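Long-range contact in luciferase-like monooxygenase (Streptomyces bottropensis, PDB 7BIP), which probably acts as a luciferase-like monooxygenase in the biosynthesis of the aromatic polyketide rishirilide: residues A[80-92]-A[152-164]. Residues are numbered along the deposited sequence; the frame is centred on the assembly and turned at random.
Sequences PVFTHPLKLAGKL and FHRFGPVTMLPRT
Met160, whose thioether packs on Leu86 and Gly90, has its backbone O held by Arg163 NH2 at 2.9 Å, the donor lying in the carbonyl plane on a lone pair. On the helix side, His84 ND1 accepts the amide of Leu86 at 3.1 Å from N. The donor lies within 2° of the imidazole plane, an N-cap bond that ties down the first turn of helix 85-98 and fixes the ring's rotation. With CG anti to the backbone N (chi1 -166°), the imidazole reaches segment 152-164, where its CG lies above one face of the His153 ring, offset toward the rim. The two rings meet obliquely, planes inclined at 46°, and CD2 of His84 comes within 3.3 Å of CD2 of His153. CE1 of His84 reaches obliquely to Phe155 CE2 at 4.0 Å, completing an aromatic cluster. Pro85, first in the helix, sets CD against His153 ND1 at 3.4 Å and brings CG to the edge of the Phe155 ring. An alanine in place of His84 would probably leave the Leu86 amide without its cap and a gap beside the rings of His153 and Phe155. Leu86 CD2 sits almost centrally over a face of Phe155, a CH-pi contact 4.0 Å from the centroid. The same methyl meets Met160 CE at 3.6 Å; bends at chi2 and chi3 turn CE back to Leu86 and bring SD to within 3.8 Å of Gly90 CA. The aromatic cluster and the methionine thus lay the chain from hairpin strand 154-158 across helix 85-98, which follows strand 72-78 of the TIM-barrel fold. Leu88 and Leu92 pack on strand 103-107, Ala89 O accepts from Trp141 of helix 126-142, and Phe119 of the second subunit meets His84 edge-to-face.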
loop_
_atom_site.group_PDB
_atom_site.type_symbol
_atom_site.label_atom_id
_atom_site.label_comp_id
_atom_site.label_asym_id
_atom_site.label_seq_id
_atom_site.Cartn_x
_atom_site.Cartn_y
_atom_site.Cartn_z
ATOM N N PRO A 80 3.791 -4.404 13.750
ATOM C CA PRO A 80 2.753 -5.443 13.833
ATOM C C PRO A 80 1.706 -5.178 14.900
ATOM O O PRO A 80 0.569 -5.650 14.751
ATOM C CB PRO A 80 3.550 -6.727 14.123
ATOM C CG PRO A 80 4.933 -6.291 14.461
ATOM C CD PRO A 80 5.151 -4.965 13.827
ATOM N N VAL A 81 2.032 -4.400 15.942
ATOM C CA VAL A 81 1.075 -4.143 17.018
ATOM C C VAL A 81 -0.180 -3.441 16.506
ATOM O O VAL A 81 -1.256 -3.573 17.107
ATOM C CB VAL A 81 1.760 -3.350 18.157
ATOM C CG1 VAL A 81 2.132 -1.929 17.724
ATOM C CG2 VAL A 81 0.891 -3.322 19.406
ATOM N N PHE A 82 -0.088 -2.712 15.392
ATOM C CA PHE A 82 -1.198 -1.874 14.955
ATOM C C PHE A 82 -1.899 -2.417 13.726
ATOM O O PHE A 82 -2.691 -1.703 13.105
ATOM C CB PHE A 82 -0.724 -0.446 14.674
ATOM C CG PHE A 82 -0.259 0.272 15.895
ATOM C CD1 PHE A 82 -0.909 0.088 17.103
ATOM C CD2 PHE A 82 0.841 1.109 15.842
ATOM C CE1 PHE A 82 -0.467 0.741 18.244
ATOM C CE2 PHE A 82 1.280 1.769 16.975
ATOM C CZ PHE A 82 0.630 1.573 18.177
ATOM N N THR A 83 -1.623 -3.651 13.344
ATOM C CA THR A 83 -2.299 -4.199 12.195
ATOM C C THR A 83 -2.716 -5.623 12.532
ATOM O O THR A 83 -2.534 -6.101 13.657
ATOM C CB THR A 83 -1.412 -4.094 10.949
ATOM O OG1 THR A 83 -2.140 -4.519 9.789
ATOM C CG2 THR A 83 -0.140 -4.927 11.109
ATOM N N HIS A 84 -3.325 -6.273 11.570
ATOM C CA HIS A 84 -3.680 -7.676 11.639
ATOM C C HIS A 84 -2.706 -8.481 10.791
ATOM O O HIS A 84 -2.404 -8.082 9.660
ATOM C CB HIS A 84 -5.100 -7.872 11.111
ATOM C CG HIS A 84 -5.698 -9.201 11.442
ATOM N ND1 HIS A 84 -5.223 -10.384 10.920
ATOM C CD2 HIS A 84 -6.757 -9.527 12.222
ATOM C CE1 HIS A 84 -5.946 -11.387 11.386
ATOM N NE2 HIS A 84 -6.891 -10.895 12.165
ATOM N N PRO A 85 -2.192 -9.612 11.285
ATOM C CA PRO A 85 -1.181 -10.348 10.498
ATOM C C PRO A 85 -1.671 -10.800 9.134
ATOM O O PRO A 85 -0.854 -10.917 8.214
ATOM C CB PRO A 85 -0.833 -11.551 11.388
ATOM C CG PRO A 85 -1.916 -11.620 12.403
ATOM C CD PRO A 85 -2.426 -10.228 12.601
ATOM N N LEU A 86 -2.969 -11.079 8.969
ATOM C CA LEU A 86 -3.467 -11.438 7.643
ATOM C C LEU A 86 -3.233 -10.302 6.658
ATOM O O LEU A 86 -2.827 -10.526 5.511
ATOM C CB LEU A 86 -4.959 -11.768 7.706
ATOM C CG LEU A 86 -5.360 -13.063 8.414
ATOM C CD1 LEU A 86 -6.881 -13.099 8.582
ATOM C CD2 LEU A 86 -4.867 -14.282 7.647
ATOM N N LYS A 87 -3.515 -9.078 7.086
ATOM C CA LYS A 87 -3.346 -7.914 6.224
ATOM C C LYS A 87 -1.877 -7.620 5.975
ATOM O O LYS A 87 -1.481 -7.310 4.844
ATOM C CB LYS A 87 -4.007 -6.713 6.882
ATOM C CG LYS A 87 -5.483 -6.867 7.031
ATOM C CD LYS A 87 -6.130 -6.784 5.696
ATOM C CE LYS A 87 -5.947 -5.391 5.145
ATOM N NZ LYS A 87 -6.461 -4.361 6.091
ATOM N N LEU A 88 -1.068 -7.673 7.034
ATOM C CA LEU A 88 0.354 -7.402 6.896
ATOM C C LEU A 88 1.012 -8.424 5.981
ATOM O O LEU A 88 1.765 -8.064 5.066
ATOM C CB LEU A 88 1.012 -7.401 8.274
ATOM C CG LEU A 88 2.448 -6.897 8.363
ATOM C CD1 LEU A 88 2.607 -5.539 7.674
ATOM C CD2 LEU A 88 2.777 -6.801 9.840
ATOM N N ALA A 89 0.739 -9.713 6.207
ATOM C CA ALA A 89 1.311 -10.731 5.332
ATOM C C ALA A 89 0.862 -10.530 3.893
ATOM O O ALA A 89 1.671 -10.639 2.961
ATOM C CB ALA A 89 0.925 -12.128 5.816
ATOM N N GLY A 90 -0.425 -10.224 3.696
ATOM C CA GLY A 90 -0.950 -10.091 2.345
ATOM C C GLY A 90 -0.363 -8.911 1.591
ATOM O O GLY A 90 0.069 -9.060 0.445
ATOM N N LYS A 91 -0.344 -7.718 2.216
ATOM C CA LYS A 91 0.165 -6.559 1.476
ATOM C C LYS A 91 1.657 -6.688 1.216
ATOM O O LYS A 91 2.136 -6.279 0.150
ATOM C CB LYS A 91 -0.151 -5.243 2.203
ATOM C CG LYS A 91 0.637 -4.982 3.483
ATOM C CD LYS A 91 0.325 -3.581 4.036
ATOM C CE LYS A 91 -1.094 -3.487 4.552
ATOM N NZ LYS A 91 -1.267 -2.259 5.389
ATOM N N LEU A 92 2.401 -7.293 2.141
ATOM C CA LEU A 92 3.833 -7.458 1.909
ATOM C C LEU A 92 4.099 -8.495 0.822
ATOM O O LEU A 92 5.054 -8.355 0.049
ATOM C CB LEU A 92 4.538 -7.851 3.203
ATOM C CG LEU A 92 4.654 -6.738 4.252
ATOM C CD1 LEU A 92 5.053 -7.368 5.572
ATOM C CD2 LEU A 92 5.648 -5.638 3.823
ATOM N N PHE A 152 -3.902 -12.870 20.288
ATOM C CA PHE A 152 -4.597 -11.697 19.788
ATOM C C PHE A 152 -5.438 -11.966 18.557
ATOM O O PHE A 152 -6.458 -11.307 18.378
ATOM C CB PHE A 152 -3.582 -10.580 19.522
ATOM C CG PHE A 152 -2.713 -10.328 20.704
ATOM C CD1 PHE A 152 -3.230 -9.677 21.823
ATOM C CD2 PHE A 152 -1.424 -10.840 20.764
ATOM C CE1 PHE A 152 -2.457 -9.486 22.962
ATOM C CE2 PHE A 152 -0.644 -10.666 21.910
ATOM C CZ PHE A 152 -1.159 -9.988 23.006
ATOM N N HIS A 153 -5.067 -12.939 17.728
ATOM C CA HIS A 153 -5.871 -13.290 16.563
ATOM C C HIS A 153 -5.912 -14.800 16.419
ATOM O O HIS A 153 -4.908 -15.472 16.658
ATOM C CB HIS A 153 -5.297 -12.657 15.290
ATOM C CG HIS A 153 -5.093 -11.180 15.401
ATOM N ND1 HIS A 153 -3.857 -10.607 15.620
ATOM C CD2 HIS A 153 -5.981 -10.158 15.364
ATOM C CE1 HIS A 153 -3.991 -9.294 15.694
ATOM N NE2 HIS A 153 -5.268 -8.997 15.538
ATOM N N ARG A 154 -7.080 -15.332 16.050
ATOM C CA ARG A 154 -7.244 -16.760 15.819
ATOM C C ARG A 154 -7.873 -16.976 14.452
ATOM O O ARG A 154 -8.922 -16.397 14.149
ATOM C CB ARG A 154 -8.108 -17.407 16.897
ATOM C CG ARG A 154 -7.518 -17.258 18.288
ATOM C CD ARG A 154 -8.380 -17.967 19.321
ATOM N NE ARG A 154 -9.406 -17.068 19.844
ATOM C CZ ARG A 154 -10.672 -17.410 20.036
ATOM N NH1 ARG A 154 -11.080 -18.639 19.753
ATOM N NH2 ARG A 154 -11.529 -16.521 20.513
ATOM N N PHE A 155 -7.242 -17.807 13.631
ATOM C CA PHE A 155 -7.772 -18.021 12.292
ATOM C C PHE A 155 -7.180 -19.307 11.743
ATOM O O PHE A 155 -6.169 -19.807 12.240
ATOM C CB PHE A 155 -7.462 -16.835 11.363
ATOM C CG PHE A 155 -6.001 -16.433 11.329
ATOM C CD1 PHE A 155 -5.074 -17.152 10.588
ATOM C CD2 PHE A 155 -5.566 -15.304 12.018
ATOM C CE1 PHE A 155 -3.730 -16.768 10.562
ATOM C CE2 PHE A 155 -4.242 -14.920 11.998
ATOM C CZ PHE A 155 -3.316 -15.658 11.266
ATOM N N GLY A 156 -7.820 -19.834 10.708
ATOM C CA GLY A 156 -7.283 -20.976 10.013
ATOM C C GLY A 156 -8.090 -22.234 10.241
ATOM O O GLY A 156 -8.924 -22.303 11.151
ATOM N N PRO A 157 -7.839 -23.278 9.427
ATOM C CA PRO A 157 -6.792 -23.289 8.394
ATOM C C PRO A 157 -7.070 -22.375 7.198
ATOM O O PRO A 157 -8.165 -22.414 6.621
ATOM C CB PRO A 157 -6.750 -24.754 7.949
ATOM C CG PRO A 157 -8.089 -25.316 8.317
ATOM C CD PRO A 157 -8.514 -24.584 9.554
ATOM N N VAL A 158 -6.077 -21.544 6.853
ATOM C CA VAL A 158 -6.147 -20.650 5.703
ATOM C C VAL A 158 -4.799 -20.692 4.998
ATOM O O VAL A 158 -3.779 -21.055 5.584
ATOM C CB VAL A 158 -6.493 -19.190 6.081
ATOM C CG1 VAL A 158 -7.946 -19.080 6.537
ATOM C CG2 VAL A 158 -5.505 -18.660 7.133
ATOM N N THR A 159 -4.801 -20.311 3.723
ATOM C CA THR A 159 -3.566 -20.119 2.972
ATOM C C THR A 159 -3.598 -18.727 2.361
ATOM O O THR A 159 -4.499 -18.409 1.575
ATOM C CB THR A 159 -3.379 -21.180 1.885
ATOM O OG1 THR A 159 -3.447 -22.486 2.467
ATOM C CG2 THR A 159 -2.018 -20.995 1.216
ATOM N N MET A 160 -2.635 -17.895 2.744
ATOM C CA MET A 160 -2.603 -16.502 2.318
ATOM C C MET A 160 -2.111 -16.381 0.884
ATOM O O MET A 160 -1.072 -16.939 0.521
ATOM C CB MET A 160 -1.699 -15.689 3.248
ATOM C CG MET A 160 -1.509 -14.228 2.833
ATOM S SD MET A 160 -3.053 -13.269 2.745
ATOM C CE MET A 160 -3.778 -13.645 4.321
ATOM N N LEU A 161 -2.863 -15.652 0.072
ATOM C CA LEU A 161 -2.460 -15.272 -1.267
ATOM C C LEU A 161 -2.193 -13.776 -1.303
ATOM O O LEU A 161 -2.685 -13.027 -0.450
ATOM C CB LEU A 161 -3.552 -15.625 -2.291
ATOM C CG LEU A 161 -3.826 -17.119 -2.487
ATOM C CD1 LEU A 161 -5.029 -17.279 -3.412
ATOM C CD2 LEU A 161 -2.612 -17.849 -3.049
ATOM N N PRO A 162 -1.373 -13.304 -2.243
ATOM C CA PRO A 162 -0.541 -14.125 -3.121
ATOM C C PRO A 162 0.583 -14.769 -2.318
ATOM O O PRO A 162 0.956 -14.270 -1.248
ATOM C CB PRO A 162 0.009 -13.114 -4.124
ATOM C CG PRO A 162 0.106 -11.809 -3.305
ATOM C CD PRO A 162 -1.079 -11.860 -2.368
ATOM N N ARG A 163 1.097 -15.896 -2.788
ATOM C CA ARG A 163 2.322 -16.394 -2.193
ATOM C C ARG A 163 3.453 -15.424 -2.497
ATOM O O ARG A 163 3.408 -14.684 -3.479
ATOM C CB ARG A 163 2.641 -17.789 -2.716
ATOM C CG ARG A 163 1.434 -18.743 -2.678
ATOM C CD ARG A 163 0.846 -18.903 -1.277
ATOM N NE ARG A 163 1.686 -19.729 -0.413
ATOM C CZ ARG A 163 1.728 -19.620 0.911
ATOM N NH1 ARG A 163 2.514 -20.414 1.633
ATOM N NH2 ARG A 163 0.991 -18.702 1.515
ATOM N N THR A 164 4.467 -15.409 -1.636
ATOM C CA THR A 164 5.561 -14.475 -1.876
ATOM C C THR A 164 6.385 -14.883 -3.102
ATOM O O THR A 164 6.340 -16.023 -3.587
ATOM C CB THR A 164 6.468 -14.368 -0.644
ATOM O OG1 THR A 164 7.013 -15.655 -0.335
ATOM C CG2 THR A 164 5.672 -13.860 0.560
#